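Local coordinates for periplasmic beta-glucosidase (Pseudomonas aeruginosa, PDB 6R5T), which probably hydrolyses terminal, non-reducing beta-D-glucosyl residues to release beta-D-glucose, and is captured here as an inactive variant in complex with lactose, at residues Ser622-Ser627 with Phe714-Gly719; Glu18-Leu23 with Trp295-Leu300. The protein carries 1 engineered substitution. All coordinates share one frame; numbering follows the deposited sequence.

How the interactions relate
Interactions 1 and 2 lie on opposite sides of the chain's centre, about 59 Å apart between their centres and about 45 Å between nearest atoms, and they belong to different modules. Interaction 2 comes first along the chain and is complete before interaction 1 begins. It pairs helices 16-22 and 291-301 of the N-terminal family 3 domain, where the first and last strands of the parallel sheet meet. Interaction 1 joins strands 619-626 and 712-719, which belong to two different sheets of the C-terminal fibronectin type III-like module. The two contacts share no helix, strand or sheet: one packs helices where the first and last barrel strands adjoin, the other packs the two layers of a sandwich.

Interaction 1: residues Ser622-Ser627 with Phe714-Gly719; sequences SPLRLS and FKVFVG
Leu624 points its side chain at strand 712-719 and sits opposite Val718, with 7.0 Å between the two CA atoms; two residues on, Leu626 faces Val716 across a wider gap. CB of Leu624 is directed at the partner strand but stops short of touching it; with CG anti to the backbone N (chi1 174°), the fork at CG sends the two methyls to different targets, and they make the contact. Leu624 CD1 packs against Val718 CG2 at 3.7 Å. Leu624 CD2 rests on the backbone, 3.3 Å from Val716 O, and also lies near Val718 CG2 and Val716 CG1. The Leu624 and Val718 side chains cross at about a right angle, a methyl fork straddling one valine branch. No hydrogen bond passes between the segments, because the strands belong to separate sheets and meet through their inward faces. This is the face-to-face packing of a beta sandwich, here the fibronectin type III-like module, with the strands running in roughly opposite directions. Leu626 adds a looser contact, its CD2 lying 4.2 Å from Val716 CB. Ala639 of strand 636-645 touches both leucines within their own sheet, while Leu659 and Val655 of strand 651-660 flank Val716 and Val718 respectively. On the outer side of strand 619-626, Arg625 folds back along its own chain: NH1 donates to Leu624 O at 3.1 Å, a bent bond (142° at the hydrogen) that approaches from above the carbonyl plane, and one face of the guanidinium is covered near its rim by CB of Pro623. The backbone N of Leu624 is hydrogen-bonded to the carboxylate of Glu726, which ties this edge to strand 725-732 in the opposing sheet.

Interaction 2: residues Glu18-Leu23 with Trp295-Leu300; sequences EKIGQL and WLPKLL
Ile20 and Leu296 mark the closest approach of the two helical backbones, 7.5 Å between CA atoms, where helix 291-301 is kinked at Pro297 and Lys298, whose N atoms make no bond to the preceding turn. Ile20 supplies most of the contact through the tip of its longer branch: with CG1 anti to the carbonyl carbon (chi1 -66°) and the chain extended beyond it, CD1 reaches into the angle between two neighbours. Ile20 CD1 lies 3.8 Å from Leu296 CB and equally far from Pro297 CG, crossing both side chains at a slant. Leu23, one turn on, approaches Leu296 differently: the two chains lie nearly at right angles and meet methyl to methyl, Leu23 CD1 to Leu296 CD1, at 3.9 Å. All of this is apolar packing. Ile310 of helix 307-323 and Thr275 of helix 271-281 also touch Leu296, and Lys19 forms a salt bridge with Asp311. Helix 16-22 leads directly into strand 24-26, and helix 291-301 follows strand 286-287, which lies beside strand 24-26 in the parallel sheet. A backbone hydrogen bond between Leu23 and Asn286 joins those two strand regions beside the helix pair, where the TIM-barrel-type domain closes.

Interaction 1: residues Ser622-Ser627 with Phe714-Gly719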
loop_
_atom_site.group_PDB
_atom_site.type_symbol
_atom_site.label_atom_id
_atom_site.label_comp_id
_atom_site.label_asym_id
_atom_site.label_seq_id
_atom_site.Cartn_x
_atom_site.Cartn_y
_atom_site.Cartn_z
ATOM N N SER A 622 8.762 34.720 14.596
ATOM C CA SER A 622 8.234 35.220 15.873
ATOM C C SER A 622 7.112 34.282 16.295
ATOM O O SER A 622 6.662 33.429 15.525
ATOM C CB SER A 622 7.761 36.634 15.721
ATOM O OG SER A 622 6.579 36.717 14.928
ATOM N N PRO A 623 6.594 34.434 17.530
ATOM C CA PRO A 623 5.521 33.565 17.994
ATOM C C PRO A 623 4.282 33.752 17.132
ATOM O O PRO A 623 3.963 34.870 16.713
ATOM C CB PRO A 623 5.268 34.061 19.425
ATOM C CG PRO A 623 6.549 34.723 19.808
ATOM C CD PRO A 623 7.028 35.409 18.556
ATOM N N LEU A 624 3.580 32.648 16.898
ATOM C CA LEU A 624 2.329 32.698 16.150
ATOM C C LEU A 624 1.249 33.375 17.000
ATOM O O LEU A 624 1.126 33.030 18.183
ATOM C CB LEU A 624 1.914 31.261 15.846
ATOM C CG LEU A 624 0.556 31.106 15.184
ATOM C CD1 LEU A 624 0.469 31.778 13.838
ATOM C CD2 LEU A 624 0.207 29.637 15.083
ATOM N N ARG A 625 0.528 34.286 16.387
ATOM C CA ARG A 625 -0.597 34.981 17.060
ATOM C C ARG A 625 -1.845 34.890 16.184
ATOM O O ARG A 625 -1.792 35.213 14.991
ATOM C CB ARG A 625 -0.151 36.414 17.373
ATOM C CG ARG A 625 1.018 36.490 18.363
ATOM C CD ARG A 625 0.650 36.081 19.795
ATOM N NE ARG A 625 1.716 36.158 20.815
ATOM C CZ ARG A 625 2.350 35.106 21.373
ATOM N NH1 ARG A 625 2.068 33.861 21.002
ATOM N NH2 ARG A 625 3.288 35.299 22.297
ATOM N N LEU A 626 -2.982 34.520 16.780
ATOM C CA LEU A 626 -4.274 34.508 16.078
ATOM C C LEU A 626 -5.058 35.771 16.463
ATOM O O LEU A 626 -4.929 36.208 17.621
ATOM C CB LEU A 626 -5.059 33.259 16.471
ATOM C CG LEU A 626 -4.350 31.933 16.261
ATOM C CD1 LEU A 626 -5.287 30.775 16.611
ATOM C CD2 LEU A 626 -3.863 31.816 14.824
ATOM N N SER A 627 -5.862 36.272 15.542
ATOM C CA SER A 627 -6.626 37.535 15.704
ATOM C C SER A 627 -7.734 37.337 16.753
ATOM O O SER A 627 -8.152 38.330 17.345
ATOM C CB SER A 627 -7.190 38.021 14.416
ATOM O OG SER A 627 -8.005 37.055 13.837
ATOM N N PHE A 714 -9.799 24.090 16.706
ATOM C CA PHE A 714 -8.843 23.889 15.592
ATOM C C PHE A 714 -7.482 24.338 16.063
ATOM O O PHE A 714 -7.375 25.350 16.772
ATOM C CB PHE A 714 -9.276 24.663 14.359
ATOM C CG PHE A 714 -10.506 24.096 13.737
ATOM C CD1 PHE A 714 -11.756 24.486 14.179
ATOM C CD2 PHE A 714 -10.436 23.134 12.748
ATOM C CE1 PHE A 714 -12.890 23.937 13.627
ATOM C CE2 PHE A 714 -11.584 22.548 12.227
ATOM C CZ PHE A 714 -12.816 22.966 12.656
ATOM N N LYS A 715 -6.449 23.624 15.640
ATOM C CA LYS A 715 -5.061 23.980 15.962
ATOM C C LYS A 715 -4.446 24.495 14.677
ATOM O O LYS A 715 -4.592 23.857 13.601
ATOM C CB LYS A 715 -4.258 22.776 16.483
ATOM C CG LYS A 715 -4.784 22.186 17.765
ATOM C CD LYS A 715 -3.881 21.076 18.311
ATOM C CE LYS A 715 -4.008 21.040 19.819
ATOM N NZ LYS A 715 -3.233 19.931 20.415
ATOM N N VAL A 716 -3.788 25.630 14.771
ATOM C CA VAL A 716 -3.108 26.328 13.668
ATOM C C VAL A 716 -1.622 26.179 13.912
ATOM O O VAL A 716 -1.145 26.574 14.979
ATOM C CB VAL A 716 -3.514 27.815 13.595
ATOM C CG1 VAL A 716 -2.786 28.471 12.448
ATOM C CG2 VAL A 716 -5.018 27.976 13.449
ATOM N N PHE A 717 -0.902 25.575 12.968
ATOM C CA PHE A 717 0.559 25.351 13.068
ATOM C C PHE A 717 1.253 26.186 12.009
ATOM O O PHE A 717 0.761 26.269 10.870
ATOM C CB PHE A 717 0.970 23.920 12.781
ATOM C CG PHE A 717 0.335 22.892 13.645
ATOM C CD1 PHE A 717 -0.940 22.466 13.377
ATOM C CD2 PHE A 717 1.054 22.316 14.679
ATOM C CE1 PHE A 717 -1.477 21.466 14.152
ATOM C CE2 PHE A 717 0.486 21.339 15.476
ATOM C CZ PHE A 717 -0.804 20.954 15.225
ATOM N N VAL A 718 2.312 26.877 12.399
ATOM C CA VAL A 718 3.168 27.579 11.427
ATOM C C VAL A 718 4.604 27.151 11.615
ATOM O O VAL A 718 5.027 26.906 12.755
ATOM C CB VAL A 718 2.975 29.111 11.527
ATOM C CG1 VAL A 718 3.930 29.804 10.609
ATOM C CG2 VAL A 718 1.535 29.469 11.164
ATOM N N GLY A 719 5.309 27.017 10.515
ATOM C CA GLY A 719 6.751 26.760 10.549
ATOM C C GLY A 719 7.322 26.708 9.144
ATOM O O GLY A 719 6.620 26.964 8.156
#

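Interaction 2: residues Glu18-Leu23 with Trp295-Leu300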
loop_
_atom_site.group_PDB
_atom_site.type_symbol
_atom_site.label_atom_id
_atom_site.label_comp_id
_atom_site.label_asym_id
_atom_site.label_seq_id
_atom_site.Cartn_x
_atom_site.Cartn_y
_atom_site.Cartn_z
ATOM N N GLU A 18 -20.252 11.811 -40.112
ATOM C CA GLU A 18 -19.508 13.060 -39.863
ATOM C C GLU A 18 -19.407 13.318 -38.349
ATOM O O GLU A 18 -18.330 13.746 -37.883
ATOM C CB GLU A 18 -20.174 14.229 -40.602
ATOM C CG GLU A 18 -19.887 14.172 -42.100
ATOM C CD GLU A 18 -20.798 15.022 -42.989
ATOM O OE1 GLU A 18 -20.297 15.380 -44.067
ATOM O OE2 GLU A 18 -21.944 15.373 -42.586
ATOM N N LYS A 19 -20.485 13.127 -37.617
ATOM C CA LYS A 19 -20.456 13.303 -36.139
ATOM C C LYS A 19 -19.462 12.314 -35.520
ATOM O O LYS A 19 -18.626 12.722 -34.634
ATOM C CB LYS A 19 -21.839 13.068 -35.567
ATOM C CG LYS A 19 -22.822 14.178 -35.875
ATOM C CD LYS A 19 -24.203 13.908 -35.312
ATOM C CE LYS A 19 -25.163 15.016 -35.653
ATOM N NZ LYS A 19 -26.525 14.707 -35.176
ATOM N N ILE A 20 -19.535 11.055 -35.926
ATOM C CA ILE A 20 -18.618 10.036 -35.352
ATOM C C ILE A 20 -17.180 10.345 -35.759
ATOM O O ILE A 20 -16.264 10.137 -34.905
ATOM C CB ILE A 20 -19.068 8.641 -35.776
ATOM C CG1 ILE A 20 -20.421 8.336 -35.131
ATOM C CG2 ILE A 20 -17.973 7.619 -35.439
ATOM C CD1 ILE A 20 -21.125 7.128 -35.716
ATOM N N GLY A 21 -16.940 10.879 -36.962
ATOM C CA GLY A 21 -15.571 11.261 -37.360
ATOM C C GLY A 21 -14.949 12.265 -36.396
ATOM O O GLY A 21 -13.747 12.243 -36.167
ATOM N N GLN A 22 -15.744 13.169 -35.864
ATOM C CA GLN A 22 -15.274 14.210 -34.921
ATOM C C GLN A 22 -14.698 13.580 -33.652
ATOM O O GLN A 22 -13.848 14.248 -33.015
ATOM C CB GLN A 22 -16.377 15.176 -34.556
ATOM C CG GLN A 22 -16.698 16.096 -35.758
ATOM C CD GLN A 22 -15.492 16.902 -36.149
ATOM O OE1 GLN A 22 -14.997 17.695 -35.338
ATOM N NE2 GLN A 22 -14.978 16.681 -37.356
ATOM N N LEU A 23 -15.100 12.361 -33.338
ATOM C CA LEU A 23 -14.724 11.735 -32.042
ATOM C C LEU A 23 -13.379 11.031 -32.181
ATOM O O LEU A 23 -12.869 10.516 -31.160
ATOM C CB LEU A 23 -15.814 10.765 -31.602
ATOM C CG LEU A 23 -17.247 11.315 -31.639
ATOM C CD1 LEU A 23 -18.188 10.279 -31.103
ATOM C CD2 LEU A 23 -17.364 12.648 -30.893
ATOM N N TRP A 295 -17.458 0.854 -34.392
ATOM C CA TRP A 295 -18.609 0.207 -33.738
ATOM C C TRP A 295 -19.780 1.139 -33.471
ATOM O O TRP A 295 -20.868 0.617 -33.262
ATOM C CB TRP A 295 -18.187 -0.479 -32.420
ATOM C CG TRP A 295 -17.266 -1.596 -32.711
ATOM C CD1 TRP A 295 -15.931 -1.612 -32.506
ATOM C CD2 TRP A 295 -17.594 -2.865 -33.311
ATOM N NE1 TRP A 295 -15.414 -2.818 -32.867
ATOM C CE2 TRP A 295 -16.396 -3.601 -33.382
ATOM C CE3 TRP A 295 -18.774 -3.465 -33.758
ATOM C CZ2 TRP A 295 -16.327 -4.894 -33.916
ATOM C CZ3 TRP A 295 -18.701 -4.756 -34.275
ATOM C CH2 TRP A 295 -17.498 -5.445 -34.354
ATOM N N LEU A 296 -19.638 2.452 -33.406
ATOM C CA LEU A 296 -20.801 3.285 -33.010
ATOM C C LEU A 296 -21.965 3.136 -33.999
ATOM O O LEU A 296 -23.093 3.129 -33.532
ATOM C CB LEU A 296 -20.414 4.761 -32.838
ATOM C CG LEU A 296 -19.599 5.068 -31.558
ATOM C CD1 LEU A 296 -19.135 6.495 -31.557
ATOM C CD2 LEU A 296 -20.360 4.757 -30.285
ATOM N N PRO A 297 -21.730 3.066 -35.324
ATOM C CA PRO A 297 -22.879 2.925 -36.243
ATOM C C PRO A 297 -23.681 1.645 -35.981
ATOM O O PRO A 297 -24.958 1.733 -35.903
ATOM C CB PRO A 297 -22.224 2.963 -37.639
ATOM C CG PRO A 297 -20.914 3.725 -37.409
ATOM C CD PRO A 297 -20.466 3.247 -36.032
ATOM N N LYS A 298 -22.975 0.530 -35.777
ATOM C CA LYS A 298 -23.623 -0.781 -35.486
ATOM C C LYS A 298 -24.376 -0.688 -34.173
ATOM O O LYS A 298 -25.526 -1.182 -34.071
ATOM C CB LYS A 298 -22.607 -1.917 -35.540
ATOM C CG LYS A 298 -22.302 -2.370 -36.966
ATOM C CD LYS A 298 -21.264 -3.470 -37.025
ATOM C CE LYS A 298 -20.901 -3.904 -38.432
ATOM N NZ LYS A 298 -19.855 -4.947 -38.399
ATOM N N LEU A 299 -23.736 -0.121 -33.139
ATOM C CA LEU A 299 -24.409 -0.006 -31.838
ATOM C C LEU A 299 -25.700 0.784 -31.951
ATOM O O LEU A 299 -26.727 0.428 -31.316
ATOM C CB LEU A 299 -23.453 0.640 -30.841
ATOM C CG LEU A 299 -22.314 -0.256 -30.365
ATOM C CD1 LEU A 299 -21.252 0.562 -29.655
ATOM C CD2 LEU A 299 -22.838 -1.344 -29.445
ATOM N N LEU A 300 -25.644 1.880 -32.669
ATOM C CA LEU A 300 -26.824 2.765 -32.751
ATOM C C LEU A 300 -27.960 2.029 -33.494
ATOM O O LEU A 300 -29.112 2.037 -32.991
ATOM C CB LEU A 300 -26.450 4.044 -33.483
ATOM C CG LEU A 300 -27.626 5.028 -33.616
ATOM C CD1 LEU A 300 -28.184 5.505 -32.272
ATOM C CD2 LEU A 300 -27.224 6.237 -34.431
#